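Local structure of flavoredoxin (Desulfovibrio vulgaris str. 'Miyazaki F', 2D5M) at the flavin mononucleotide site. The protein binds flavin mononucleotide and acts in electron transport as a flavoprotein of the flavin reductase-like family. Numbering follows the deposited sequence. Chains: chain A/B, flavoredoxin.

The flavin mononucleotide site. Residues chain A 16, 29, 31-35, 49-51, 54-56, 80, 82-87, 92, 164, 171; chain B 182. With FMN (flavin mononucleotide), chain C.
This FMN pocket of the flavin reductase-like fold lies against strand 28-33 and the start of helix 55-63, with B:Phe182, near the C-terminus of the second chain, completing it. Burial is nearly total: 596 of the cofactor's 650 Å² are hidden. Backbone groups read the isoalloxazine edge. A:Ala34 N donates to flavin N5 at 3.1 Å, A:Trp35 N to the O4 carbonyl, and flavin N3 donates almost straight (175° at H) to A:Ser49 O. A:Arg51, bent at chi3 (-64°), brings its guanidinium edge-on, so that NH2 reaches N1 in plane at 3.0 Å and also grips the ribityl O3'; this positive group would probably stabilise negative charge at N1–O2 in the reduced flavin. From the strand side, A:Met31 takes the crowded chi1 (58°) and curls back to set CE over the pyrimidine face, 3.9 Å from its centroid. At the dimethyl end, C7M sits over the A:Phe164 ring, 3.6 Å from the centroid, and A:Tyr171 OH touches both methyls. B:Phe182 lies across the face opposite A:Met31, its CZ 3.4 Å from flavin C8 and its ring under C8M. A:Asp80 OD1 holds both A:Tyr171 and B:Phe182, accepting A:Tyr171 OH with its anti lone pair and B:Phe182 N with its syn one. The phosphate meets the helix start: A:Tyr55 N binds O1P, while A:Thr56 N and OG1 both donate to O2P, the hydroxyl at 2.7 Å. Opposite, the extended A:Lys92 chain delivers NZ to O3P in a 2.8 Å salt bridge, its direction fixed by bonds to A:Ala82 O and A:Tyr85 O; A:Asn29 ND2 joins in its amide plane. The site thus holds the redox cofactor and, through N5 and N1 contacts, probably tunes it for electron transfer.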
loop_
_atom_site.group_PDB
_atom_site.type_symbol
_atom_site.label_atom_id
_atom_site.label_comp_id
_atom_site.label_asym_id
_atom_site.label_seq_id
_atom_site.Cartn_x
_atom_site.Cartn_y
_atom_site.Cartn_z
ATOM N N LEU A 16 -0.946 -0.223 -7.536
ATOM C CA LEU A 16 -0.722 0.387 -8.835
ATOM C C LEU A 16 -1.898 1.313 -9.086
ATOM O O LEU A 16 -2.895 0.957 -9.724
ATOM C CB LEU A 16 -0.565 -0.668 -9.974
ATOM C CG LEU A 16 -0.245 -0.093 -11.366
ATOM C CD1 LEU A 16 1.083 0.619 -11.348
ATOM C CD2 LEU A 16 -0.291 -1.190 -12.421
ATOM N N ASN A 29 -5.174 13.641 -17.663
ATOM C CA ASN A 29 -3.946 12.869 -17.529
ATOM C C ASN A 29 -4.117 11.761 -16.485
ATOM O O ASN A 29 -4.996 11.833 -15.636
ATOM C CB ASN A 29 -2.809 13.775 -17.091
ATOM C CG ASN A 29 -1.423 13.180 -17.316
ATOM O OD1 ASN A 29 -1.235 12.332 -18.203
ATOM N ND2 ASN A 29 -0.452 13.656 -16.543
ATOM N N MET A 31 -1.153 9.106 -14.324
ATOM C CA MET A 31 0.189 8.585 -14.070
ATOM C C MET A 31 0.080 7.421 -13.125
ATOM O O MET A 31 -0.900 7.288 -12.400
ATOM C CB MET A 31 1.159 9.649 -13.563
ATOM C CG MET A 31 0.718 10.328 -12.279
ATOM S SD MET A 31 1.063 9.402 -10.778
ATOM C CE MET A 31 2.826 9.648 -10.568
ATOM N N ALA A 32 1.078 6.537 -13.113
ATOM C CA ALA A 32 1.115 5.422 -12.179
ATOM C C ALA A 32 1.827 5.800 -10.880
ATOM O O ALA A 32 2.915 6.425 -10.908
ATOM C CB ALA A 32 1.848 4.258 -12.814
ATOM N N ALA A 33 1.264 5.385 -9.772
ATOM C CA ALA A 33 1.845 5.615 -8.441
ATOM C C ALA A 33 1.731 4.328 -7.617
ATOM O O ALA A 33 0.630 3.828 -7.418
ATOM C CB ALA A 33 1.187 6.742 -7.708
ATOM N N ALA A 34 2.863 3.864 -7.106
ATOM C CA ALA A 34 2.907 2.777 -6.150
ATOM C C ALA A 34 3.331 3.217 -4.759
ATOM O O ALA A 34 3.142 2.458 -3.792
ATOM C CB ALA A 34 3.844 1.671 -6.624
ATOM N N TRP A 35 3.942 4.408 -4.612
ATOM C CA TRP A 35 4.375 4.919 -3.307
ATOM C C TRP A 35 3.168 5.637 -2.714
ATOM O O TRP A 35 3.039 6.864 -2.740
ATOM C CB TRP A 35 5.561 5.841 -3.431
ATOM C CG TRP A 35 6.921 5.244 -3.690
ATOM C CD1 TRP A 35 8.053 5.987 -3.610
ATOM C CD2 TRP A 35 7.359 3.915 -4.025
ATOM N NE1 TRP A 35 9.152 5.229 -3.872
ATOM C CE2 TRP A 35 8.768 3.948 -4.130
ATOM C CE3 TRP A 35 6.724 2.686 -4.226
ATOM C CZ2 TRP A 35 9.531 2.834 -4.444
ATOM C CZ3 TRP A 35 7.473 1.568 -4.548
ATOM C CH2 TRP A 35 8.886 1.643 -4.653
ATOM N N SER A 49 2.897 9.780 -2.897
ATOM C CA SER A 49 4.179 10.477 -3.039
ATOM C C SER A 49 4.459 10.703 -4.492
ATOM O O SER A 49 4.841 9.751 -5.156
ATOM C CB SER A 49 5.274 9.625 -2.402
ATOM O OG SER A 49 5.083 9.492 -1.028
ATOM N N LEU A 50 4.291 11.919 -4.988
ATOM C CA LEU A 50 4.486 12.276 -6.378
ATOM C C LEU A 50 5.637 13.251 -6.504
ATOM O O LEU A 50 5.681 14.268 -5.827
ATOM C CB LEU A 50 3.211 12.922 -6.957
ATOM C CG LEU A 50 1.910 12.115 -6.847
ATOM C CD1 LEU A 50 0.744 12.745 -7.564
ATOM C CD2 LEU A 50 2.150 10.671 -7.357
ATOM N N ARG A 51 6.554 12.939 -7.395
ATOM C CA ARG A 51 7.709 13.762 -7.625
ATOM C C ARG A 51 7.353 15.052 -8.328
ATOM O O ARG A 51 6.487 15.133 -9.188
ATOM C CB ARG A 51 8.751 13.002 -8.472
ATOM C CG ARG A 51 9.396 11.863 -7.732
ATOM C CD ARG A 51 10.259 10.905 -8.596
ATOM N NE ARG A 51 9.287 10.315 -9.496
ATOM C CZ ARG A 51 9.065 10.640 -10.776
ATOM N NH1 ARG A 51 9.844 11.455 -11.456
ATOM N NH2 ARG A 51 8.031 10.072 -11.369
ATOM N N THR A 54 6.933 15.332 -12.173
ATOM C CA THR A 54 5.790 14.814 -12.903
ATOM C C THR A 54 4.841 15.958 -13.303
ATOM O O THR A 54 4.678 16.940 -12.574
ATOM C CB THR A 54 5.021 13.763 -12.122
ATOM O OG1 THR A 54 4.437 14.324 -10.979
ATOM C CG2 THR A 54 5.878 12.606 -11.714
ATOM N N TYR A 55 4.234 15.803 -14.465
ATOM C CA TYR A 55 3.241 16.815 -14.897
ATOM C C TYR A 55 2.051 16.809 -13.927
ATOM O O TYR A 55 1.446 17.839 -13.612
ATOM C CB TYR A 55 2.851 16.534 -16.335
ATOM C CG TYR A 55 2.095 17.636 -17.028
ATOM C CD1 TYR A 55 2.704 18.882 -17.188
ATOM C CD2 TYR A 55 0.823 17.490 -17.527
ATOM C CE1 TYR A 55 2.095 19.941 -17.819
ATOM C CE2 TYR A 55 0.166 18.527 -18.184
ATOM C CZ TYR A 55 0.785 19.763 -18.320
ATOM O OH TYR A 55 0.211 20.839 -18.952
ATOM N N THR A 56 1.692 15.623 -13.443
ATOM C CA THR A 56 0.604 15.465 -12.494
ATOM C C THR A 56 0.786 16.283 -11.239
ATOM O O THR A 56 -0.173 16.847 -10.719
ATOM C CB THR A 56 0.480 13.965 -12.145
ATOM O OG1 THR A 56 0.122 13.260 -13.341
ATOM C CG2 THR A 56 -0.568 13.692 -11.118
ATOM N N ASP A 80 1.024 0.585 -17.097
ATOM C CA ASP A 80 2.476 0.701 -17.236
ATOM C C ASP A 80 2.851 1.860 -18.155
ATOM O O ASP A 80 3.760 2.647 -17.832
ATOM C CB ASP A 80 3.034 -0.629 -17.710
ATOM C CG ASP A 80 4.538 -0.741 -17.521
ATOM O OD1 ASP A 80 4.988 -0.542 -16.349
ATOM O OD2 ASP A 80 5.249 -1.057 -18.502
ATOM N N ALA A 82 1.259 4.586 -18.666
ATOM C CA ALA A 82 1.020 5.838 -17.922
ATOM C C ALA A 82 2.126 6.122 -16.934
ATOM O O ALA A 82 2.310 7.275 -16.511
ATOM C CB ALA A 82 -0.335 5.780 -17.215
ATOM N N GLY A 83 2.835 5.068 -16.508
ATOM C CA GLY A 83 4.012 5.168 -15.629
ATOM C C GLY A 83 5.342 5.300 -16.315
ATOM O O GLY A 83 6.363 5.398 -15.607
ATOM N N ILE A 84 5.384 5.263 -17.645
ATOM C CA ILE A 84 6.603 5.450 -18.414
ATOM C C ILE A 84 6.648 6.808 -19.069
ATOM O O ILE A 84 7.671 7.472 -19.072
ATOM C CB ILE A 84 6.729 4.326 -19.459
ATOM C CG1 ILE A 84 6.854 2.947 -18.839
ATOM C CG2 ILE A 84 7.897 4.643 -20.434
ATOM C CD1 ILE A 84 6.686 1.783 -19.804
ATOM N N TYR A 85 5.538 7.258 -19.664
ATOM C CA TYR A 85 5.471 8.445 -20.484
ATOM C C TYR A 85 4.790 9.566 -19.735
ATOM O O TYR A 85 3.972 9.336 -18.870
ATOM C CB TYR A 85 4.774 8.148 -21.828
ATOM C CG TYR A 85 5.496 7.003 -22.535
ATOM C CD1 TYR A 85 6.768 7.195 -23.070
ATOM C CD2 TYR A 85 4.921 5.771 -22.639
ATOM C CE1 TYR A 85 7.448 6.182 -23.714
ATOM C CE2 TYR A 85 5.586 4.714 -23.261
ATOM C CZ TYR A 85 6.858 4.932 -23.801
ATOM O OH TYR A 85 7.537 3.882 -24.418
ATOM N N SER A 86 5.162 10.813 -20.067
ATOM C CA SER A 86 4.586 11.961 -19.444
ATOM C C SER A 86 3.445 12.585 -20.240
ATOM O O SER A 86 3.487 12.622 -21.487
ATOM C CB SER A 86 5.647 13.067 -19.228
ATOM O OG SER A 86 5.054 14.207 -18.596
ATOM N N GLY A 87 2.483 13.158 -19.538
ATOM C CA GLY A 87 1.393 13.880 -20.146
ATOM C C GLY A 87 1.652 15.343 -20.425
ATOM O O GLY A 87 0.756 16.021 -20.913
ATOM N N LYS A 92 -2.564 10.976 -22.903
ATOM C CA LYS A 92 -2.448 9.543 -22.736
ATOM C C LYS A 92 -3.761 8.822 -22.895
ATOM O O LYS A 92 -3.787 7.641 -23.255
ATOM C CB LYS A 92 -1.854 9.206 -21.366
ATOM C CG LYS A 92 -0.490 9.709 -21.092
ATOM C CD LYS A 92 0.003 9.280 -19.708
ATOM C CE LYS A 92 0.993 10.271 -19.187
ATOM N NZ LYS A 92 1.445 10.006 -17.814
ATOM N N PHE A 164 1.920 -4.241 -7.607
ATOM C CA PHE A 164 3.263 -3.982 -8.044
ATOM C C PHE A 164 4.286 -4.587 -7.083
ATOM O O PHE A 164 4.166 -4.431 -5.867
ATOM C CB PHE A 164 3.508 -2.491 -8.222
ATOM C CG PHE A 164 4.909 -2.052 -8.567
ATOM C CD1 PHE A 164 5.515 -2.529 -9.750
ATOM C CD2 PHE A 164 5.628 -1.214 -7.785
ATOM C CE1 PHE A 164 6.761 -2.112 -10.114
ATOM C CE2 PHE A 164 6.854 -0.743 -8.154
ATOM C CZ PHE A 164 7.456 -1.207 -9.322
ATOM N N TYR A 171 4.361 -7.047 -12.181
ATOM C CA TYR A 171 2.955 -6.918 -11.827
ATOM C C TYR A 171 2.333 -8.291 -11.606
ATOM O O TYR A 171 2.586 -9.197 -12.406
ATOM C CB TYR A 171 2.219 -6.216 -12.945
ATOM C CG TYR A 171 2.648 -4.797 -13.243
ATOM C CD1 TYR A 171 3.044 -4.436 -14.501
ATOM C CD2 TYR A 171 2.638 -3.822 -12.265
ATOM C CE1 TYR A 171 3.440 -3.137 -14.804
ATOM C CE2 TYR A 171 3.003 -2.511 -12.558
ATOM C CZ TYR A 171 3.393 -2.178 -13.827
ATOM O OH TYR A 171 3.731 -0.885 -14.053
ATOM N N PHE B 182 7.700 -1.180 -16.341
ATOM C CA PHE B 182 8.612 -0.376 -17.149
ATOM C C PHE B 182 9.012 -1.119 -18.396
ATOM O O PHE B 182 10.142 -1.142 -18.826
ATOM C CB PHE B 182 9.841 0.121 -16.372
ATOM C CG PHE B 182 9.484 0.792 -15.058
ATOM C CD1 PHE B 182 9.491 0.089 -13.893
ATOM C CD2 PHE B 182 9.107 2.133 -14.968
ATOM C CE1 PHE B 182 9.119 0.679 -12.711
ATOM C CE2 PHE B 182 8.723 2.734 -13.771
ATOM C CZ PHE B 182 8.737 1.989 -12.624
HETATM N N1 FMN C . 6.154 8.356 -9.858
HETATM C C2 FMN C . 5.919 9.048 -8.699
HETATM O O2 FMN C . 6.209 10.249 -8.607
HETATM N N3 FMN C . 5.379 8.365 -7.612
HETATM C C4 FMN C . 5.086 7.021 -7.581
HETATM O O4 FMN C . 4.609 6.495 -6.553
HETATM C C4A FMN C . 5.380 6.292 -8.767
HETATM N N5 FMN C . 5.171 4.953 -8.789
HETATM C C5A FMN C . 5.316 4.345 -10.011
HETATM C C6 FMN C . 5.076 2.944 -10.076
HETATM C C7 FMN C . 5.147 2.223 -11.257
HETATM C C7M FMN C . 4.939 0.727 -11.306
HETATM C C8 FMN C . 5.444 2.961 -12.463
HETATM C C8M FMN C . 5.438 2.219 -13.790
HETATM C C9 FMN C . 5.751 4.309 -12.401
HETATM C C9A FMN C . 5.688 5.015 -11.211
HETATM N N10 FMN C . 6.020 6.382 -11.085
HETATM C C10 FMN C . 5.817 7.040 -9.897
HETATM C "C1'" FMN C . 6.514 7.135 -12.271
HETATM C "C2'" FMN C . 5.434 8.003 -12.912
HETATM O "O2'" FMN C . 4.212 7.288 -13.132
HETATM C "C3'" FMN C . 5.956 8.499 -14.265
HETATM O "O3'" FMN C . 7.030 9.426 -13.984
HETATM C "C4'" FMN C . 4.902 9.154 -15.145
HETATM O "O4'" FMN C . 5.480 9.219 -16.478
HETATM C "C5'" FMN C . 4.509 10.523 -14.710
HETATM O "O5'" FMN C . 3.518 11.025 -15.663
HETATM P P FMN C . 3.141 12.589 -15.732
HETATM O O1P FMN C . 4.426 13.375 -16.033
HETATM O O2P FMN C . 2.533 13.044 -14.427
HETATM O O3P FMN C . 2.166 12.586 -16.895
HETATM O O HOH W 1 7.869 10.232 -17.447
#